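Local coordinates for sensor protein (PDB 2R8R), which is the N-terminal P-loop NTPase-like domain of KdpD, a sensor kinase that as a whole probably passes phosphate from ATP to a histidine in two-component signalling, at residues L153-P166 / L197-Q211. Sequence-based numbering, arbitrary orientation.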
# COMPACT_ATOMS: atom_id res chain seq x y z
N LEU A 153 -0.59 -7.75 9.54
CA LEU A 153 0.12 -8.43 8.45
C LEU A 153 0.29 -9.94 8.69
O LEU A 153 0.17 -10.72 7.75
CB LEU A 153 1.46 -7.73 8.20
CG LEU A 153 2.31 -8.29 7.07
CD1 LEU A 153 3.15 -7.21 6.49
CD2 LEU A 153 3.20 -9.40 7.63
N GLN A 154 0.58 -10.33 9.93
CA GLN A 154 0.77 -11.75 10.31
C GLN A 154 -0.47 -12.61 10.08
O GLN A 154 -0.38 -13.77 9.71
CB GLN A 154 1.19 -11.88 11.78
CG GLN A 154 2.61 -11.36 12.02
CD GLN A 154 2.97 -11.12 13.49
OE1 GLN A 154 2.17 -11.38 14.40
NE2 GLN A 154 4.19 -10.62 13.73
N GLU A 155 -1.63 -12.02 10.29
CA GLU A 155 -2.87 -12.73 10.11
C GLU A 155 -3.43 -12.60 8.71
O GLU A 155 -4.53 -13.09 8.46
CB GLU A 155 -3.86 -12.26 11.17
CG GLU A 155 -3.33 -12.57 12.56
CD GLU A 155 -4.30 -12.25 13.65
OE1 GLU A 155 -5.42 -11.80 13.34
OE2 GLU A 155 -3.94 -12.47 14.82
N ALA A 156 -2.67 -12.00 7.78
CA ALA A 156 -3.06 -11.94 6.37
C ALA A 156 -3.13 -13.36 5.81
O ALA A 156 -2.29 -14.19 6.14
CB ALA A 156 -2.08 -11.11 5.57
N PHE A 157 -4.14 -13.65 5.02
CA PHE A 157 -4.25 -14.94 4.38
C PHE A 157 -3.02 -15.25 3.50
O PHE A 157 -2.50 -16.35 3.52
CB PHE A 157 -5.50 -14.97 3.52
CG PHE A 157 -5.90 -16.33 3.10
CD1 PHE A 157 -6.48 -17.20 4.00
CD2 PHE A 157 -5.76 -16.74 1.79
CE1 PHE A 157 -6.89 -18.47 3.61
CE2 PHE A 157 -6.16 -18.01 1.40
CZ PHE A 157 -6.71 -18.88 2.32
N ASP A 158 -2.61 -14.27 2.72
CA ASP A 158 -1.54 -14.43 1.75
C ASP A 158 -0.61 -13.21 1.86
O ASP A 158 -1.06 -12.09 2.06
CB ASP A 158 -2.14 -14.45 0.31
CG ASP A 158 -2.51 -15.84 -0.21
OD1 ASP A 158 -1.84 -16.88 0.13
OD2 ASP A 158 -3.46 -15.87 -1.06
N LEU A 159 0.68 -13.45 1.71
CA LEU A 159 1.65 -12.39 1.64
C LEU A 159 2.58 -12.65 0.48
O LEU A 159 3.11 -13.77 0.34
CB LEU A 159 2.44 -12.30 2.97
CG LEU A 159 3.43 -11.13 3.06
CD1 LEU A 159 3.01 -10.14 4.13
CD2 LEU A 159 4.82 -11.63 3.34
N VAL A 160 2.78 -11.65 -0.37
CA VAL A 160 3.78 -11.76 -1.44
C VAL A 160 4.81 -10.66 -1.34
O VAL A 160 4.47 -9.48 -1.21
CB VAL A 160 3.11 -11.87 -2.87
CG1 VAL A 160 2.23 -10.73 -3.16
CG2 VAL A 160 4.15 -12.02 -3.95
N LEU A 161 6.09 -11.05 -1.35
CA LEU A 161 7.22 -10.10 -1.45
C LEU A 161 7.48 -9.64 -2.87
O LEU A 161 7.69 -10.45 -3.77
CB LEU A 161 8.51 -10.73 -0.87
CG LEU A 161 9.77 -9.86 -0.76
CD1 LEU A 161 9.50 -8.64 0.12
CD2 LEU A 161 10.99 -10.74 -0.26
N ILE A 162 7.42 -8.32 -3.07
CA ILE A 162 7.74 -7.68 -4.34
C ILE A 162 9.14 -7.09 -4.11
O ILE A 162 9.34 -6.21 -3.28
CB ILE A 162 6.71 -6.60 -4.75
CG1 ILE A 162 5.30 -7.21 -4.75
CG2 ILE A 162 7.09 -5.90 -6.08
CD1 ILE A 162 5.09 -8.28 -5.74
N ASP A 163 10.11 -7.65 -4.82
CA ASP A 163 11.52 -7.39 -4.58
C ASP A 163 12.10 -6.60 -5.76
O ASP A 163 11.65 -6.73 -6.89
CB ASP A 163 12.22 -8.73 -4.37
CG ASP A 163 13.69 -8.60 -4.07
OD1 ASP A 163 14.09 -7.77 -3.23
OD2 ASP A 163 14.44 -9.41 -4.63
N LEU A 164 13.09 -5.78 -5.48
CA LEU A 164 13.81 -5.02 -6.48
C LEU A 164 15.18 -4.69 -5.92
O LEU A 164 15.27 -4.23 -4.79
CB LEU A 164 13.02 -3.75 -6.84
CG LEU A 164 13.48 -3.04 -8.12
CD1 LEU A 164 12.99 -3.79 -9.39
CD2 LEU A 164 13.11 -1.58 -8.12
N PRO A 165 16.27 -4.91 -6.69
CA PRO A 165 17.61 -4.45 -6.21
C PRO A 165 17.71 -2.94 -5.89
O PRO A 165 17.21 -2.08 -6.66
CB PRO A 165 18.52 -4.77 -7.39
CG PRO A 165 17.79 -5.90 -8.13
CD PRO A 165 16.36 -5.53 -8.03
N PRO A 166 18.31 -2.60 -4.75
CA PRO A 166 18.51 -1.19 -4.38
C PRO A 166 19.13 -0.31 -5.47
O PRO A 166 18.65 0.78 -5.72
CB PRO A 166 19.41 -1.29 -3.14
CG PRO A 166 19.00 -2.63 -2.54
CD PRO A 166 18.81 -3.51 -3.68
N LEU A 197 18.48 1.27 1.65
CA LEU A 197 17.61 0.42 0.84
C LEU A 197 18.01 -1.06 0.92
O LEU A 197 17.16 -1.93 0.86
CB LEU A 197 17.57 0.93 -0.62
CG LEU A 197 16.90 2.30 -0.84
CD1 LEU A 197 17.17 2.86 -2.28
CD2 LEU A 197 15.37 2.27 -0.51
N THR A 198 19.30 -1.34 1.08
CA THR A 198 19.79 -2.69 1.31
C THR A 198 19.28 -3.22 2.65
O THR A 198 18.82 -4.38 2.74
CB THR A 198 21.34 -2.71 1.32
OG1 THR A 198 21.81 -2.42 -0.00
CG2 THR A 198 21.90 -4.05 1.78
N ALA A 199 19.35 -2.36 3.67
CA ALA A 199 18.88 -2.68 5.00
C ALA A 199 17.37 -2.98 4.98
O ALA A 199 16.93 -3.95 5.54
CB ALA A 199 19.21 -1.50 5.97
N LEU A 200 16.59 -2.15 4.32
CA LEU A 200 15.13 -2.31 4.23
C LEU A 200 14.71 -3.55 3.42
O LEU A 200 13.74 -4.22 3.75
CB LEU A 200 14.49 -1.06 3.64
CG LEU A 200 14.53 0.16 4.56
CD1 LEU A 200 14.42 1.45 3.72
CD2 LEU A 200 13.44 0.06 5.62
N ARG A 201 15.46 -3.85 2.36
CA ARG A 201 15.25 -5.04 1.56
C ARG A 201 15.42 -6.31 2.39
O ARG A 201 14.66 -7.24 2.27
CB ARG A 201 16.19 -5.06 0.37
CG ARG A 201 16.10 -6.34 -0.48
CD ARG A 201 17.09 -6.31 -1.58
NE ARG A 201 16.77 -7.27 -2.63
CZ ARG A 201 17.58 -7.55 -3.66
NH1 ARG A 201 18.76 -6.94 -3.81
NH2 ARG A 201 17.18 -8.40 -4.57
N GLU A 202 16.45 -6.34 3.23
CA GLU A 202 16.66 -7.43 4.17
C GLU A 202 15.53 -7.53 5.18
O GLU A 202 15.09 -8.61 5.51
CB GLU A 202 18.01 -7.25 4.86
CG GLU A 202 18.29 -8.20 6.02
CD GLU A 202 19.67 -7.98 6.61
OE1 GLU A 202 20.58 -8.78 6.34
OE2 GLU A 202 19.87 -6.97 7.33
N MSE A 203 15.04 -6.40 5.67
CA MSE A 203 13.88 -6.38 6.56
C MSE A 203 12.63 -6.97 5.90
O MSE A 203 11.94 -7.78 6.50
CB MSE A 203 13.56 -4.95 7.03
CG MSE A 203 14.48 -4.48 8.15
SE MSE A 203 14.10 -2.70 8.80
CE MSE A 203 15.75 -1.80 8.36
N ALA A 204 12.36 -6.56 4.67
CA ALA A 204 11.21 -7.08 3.93
C ALA A 204 11.35 -8.60 3.77
O ALA A 204 10.40 -9.35 3.96
CB ALA A 204 11.09 -6.37 2.54
N MSE A 205 12.55 -9.06 3.43
CA MSE A 205 12.77 -10.50 3.25
C MSE A 205 12.64 -11.26 4.56
O MSE A 205 12.02 -12.31 4.59
CB MSE A 205 14.12 -10.77 2.61
CG MSE A 205 14.07 -10.63 1.11
SE MSE A 205 15.79 -10.90 0.34
CE MSE A 205 15.41 -10.69 -1.60
N GLN A 206 13.24 -10.73 5.62
CA GLN A 206 13.12 -11.34 6.94
C GLN A 206 11.66 -11.36 7.39
O GLN A 206 11.18 -12.35 7.91
CB GLN A 206 13.97 -10.59 7.94
CG GLN A 206 15.48 -10.81 7.80
CD GLN A 206 16.28 -9.86 8.72
OE1 GLN A 206 15.76 -8.83 9.19
NE2 GLN A 206 17.56 -10.18 8.94
N THR A 207 10.95 -10.25 7.17
CA THR A 207 9.50 -10.20 7.40
C THR A 207 8.74 -11.28 6.62
O THR A 207 7.94 -12.00 7.21
CB THR A 207 8.89 -8.83 7.07
OG1 THR A 207 9.53 -7.82 7.86
CG2 THR A 207 7.33 -8.80 7.35
N ALA A 208 9.01 -11.41 5.32
CA ALA A 208 8.33 -12.40 4.47
C ALA A 208 8.63 -13.84 4.86
O ALA A 208 7.75 -14.71 4.72
CB ALA A 208 8.63 -12.18 2.98
N ALA A 209 9.85 -14.09 5.34
CA ALA A 209 10.26 -15.43 5.71
C ALA A 209 9.63 -15.87 7.03
O ALA A 209 9.31 -17.06 7.20
CB ALA A 209 11.79 -15.52 5.79
N ALA A 210 9.45 -14.91 7.95
CA ALA A 210 8.81 -15.15 9.24
C ALA A 210 7.30 -15.38 9.16
O ALA A 210 6.69 -15.77 10.16
CB ALA A 210 9.09 -13.96 10.19
N GLN A 211 6.68 -15.14 7.99
CA GLN A 211 5.24 -15.41 7.80
C GLN A 211 5.00 -16.89 7.58
O GLN A 211 4.05 -17.46 8.13
CB GLN A 211 4.67 -14.60 6.62
CG GLN A 211 3.11 -14.65 6.42
CD GLN A 211 2.34 -13.44 7.03
OE1 GLN A 211 2.92 -12.61 7.74
NE2 GLN A 211 1.03 -13.36 6.73
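Arg201 reaches from helix 194-209 to the chain leaving strand 158-161 and grips Asp163 side-on. From CB its arm is straight, with CG anti to the backbone N and the chain extended to NE. Arg201 CG passes 3.7 Å from Asp163 OD1, and Arg201 CD touches both Asp163 OD1 and Pro166 CD. Arg201 NE donates to the syn lone pair of Asp163 OD1 at 2.8 Å. Arg201 NH2 donates to Asp163 OD2 at 2.9 Å, nearly straight at 168°. Each carboxylate oxygen thus takes one nitrogen, although the two planes are 35° apart. Arg201 NH1 lies against Pro166 CD, and one guanidinium face is covered near its rim by Pro165 CA and Leu164 O. Arginine suits the place, having length for the span and several N-H groups at its end. The methyl of selenomethionine Met205 rests on Asp163 OD2.

Along strand 158-161 the contact turns apolar, and branched leucines fill the gap to the helix. Leu161 sets CD1 against Ala204 CB and CD2 tightly on Met205 CG at 3.4 Å; Leu159 CD2 lies on Ala208. The axes of strand 158-161 and segment 197-209 approach to 8.9 Å, helped probably by the small alanines. Glutamine suits the far end because its amide N-H reaches a helix-end carbonyl: bent at chi2 (97°), Gln211 NE2 donates to Leu153 O at 3.0 Å, which also accepts from Ala156 N.

Strand 158-161 edges the parallel sheet beside strand 7-12, which the probable Walker A loop follows, consistent with an alpha/beta P-loop NTPase fold; Arg201 touches this loop.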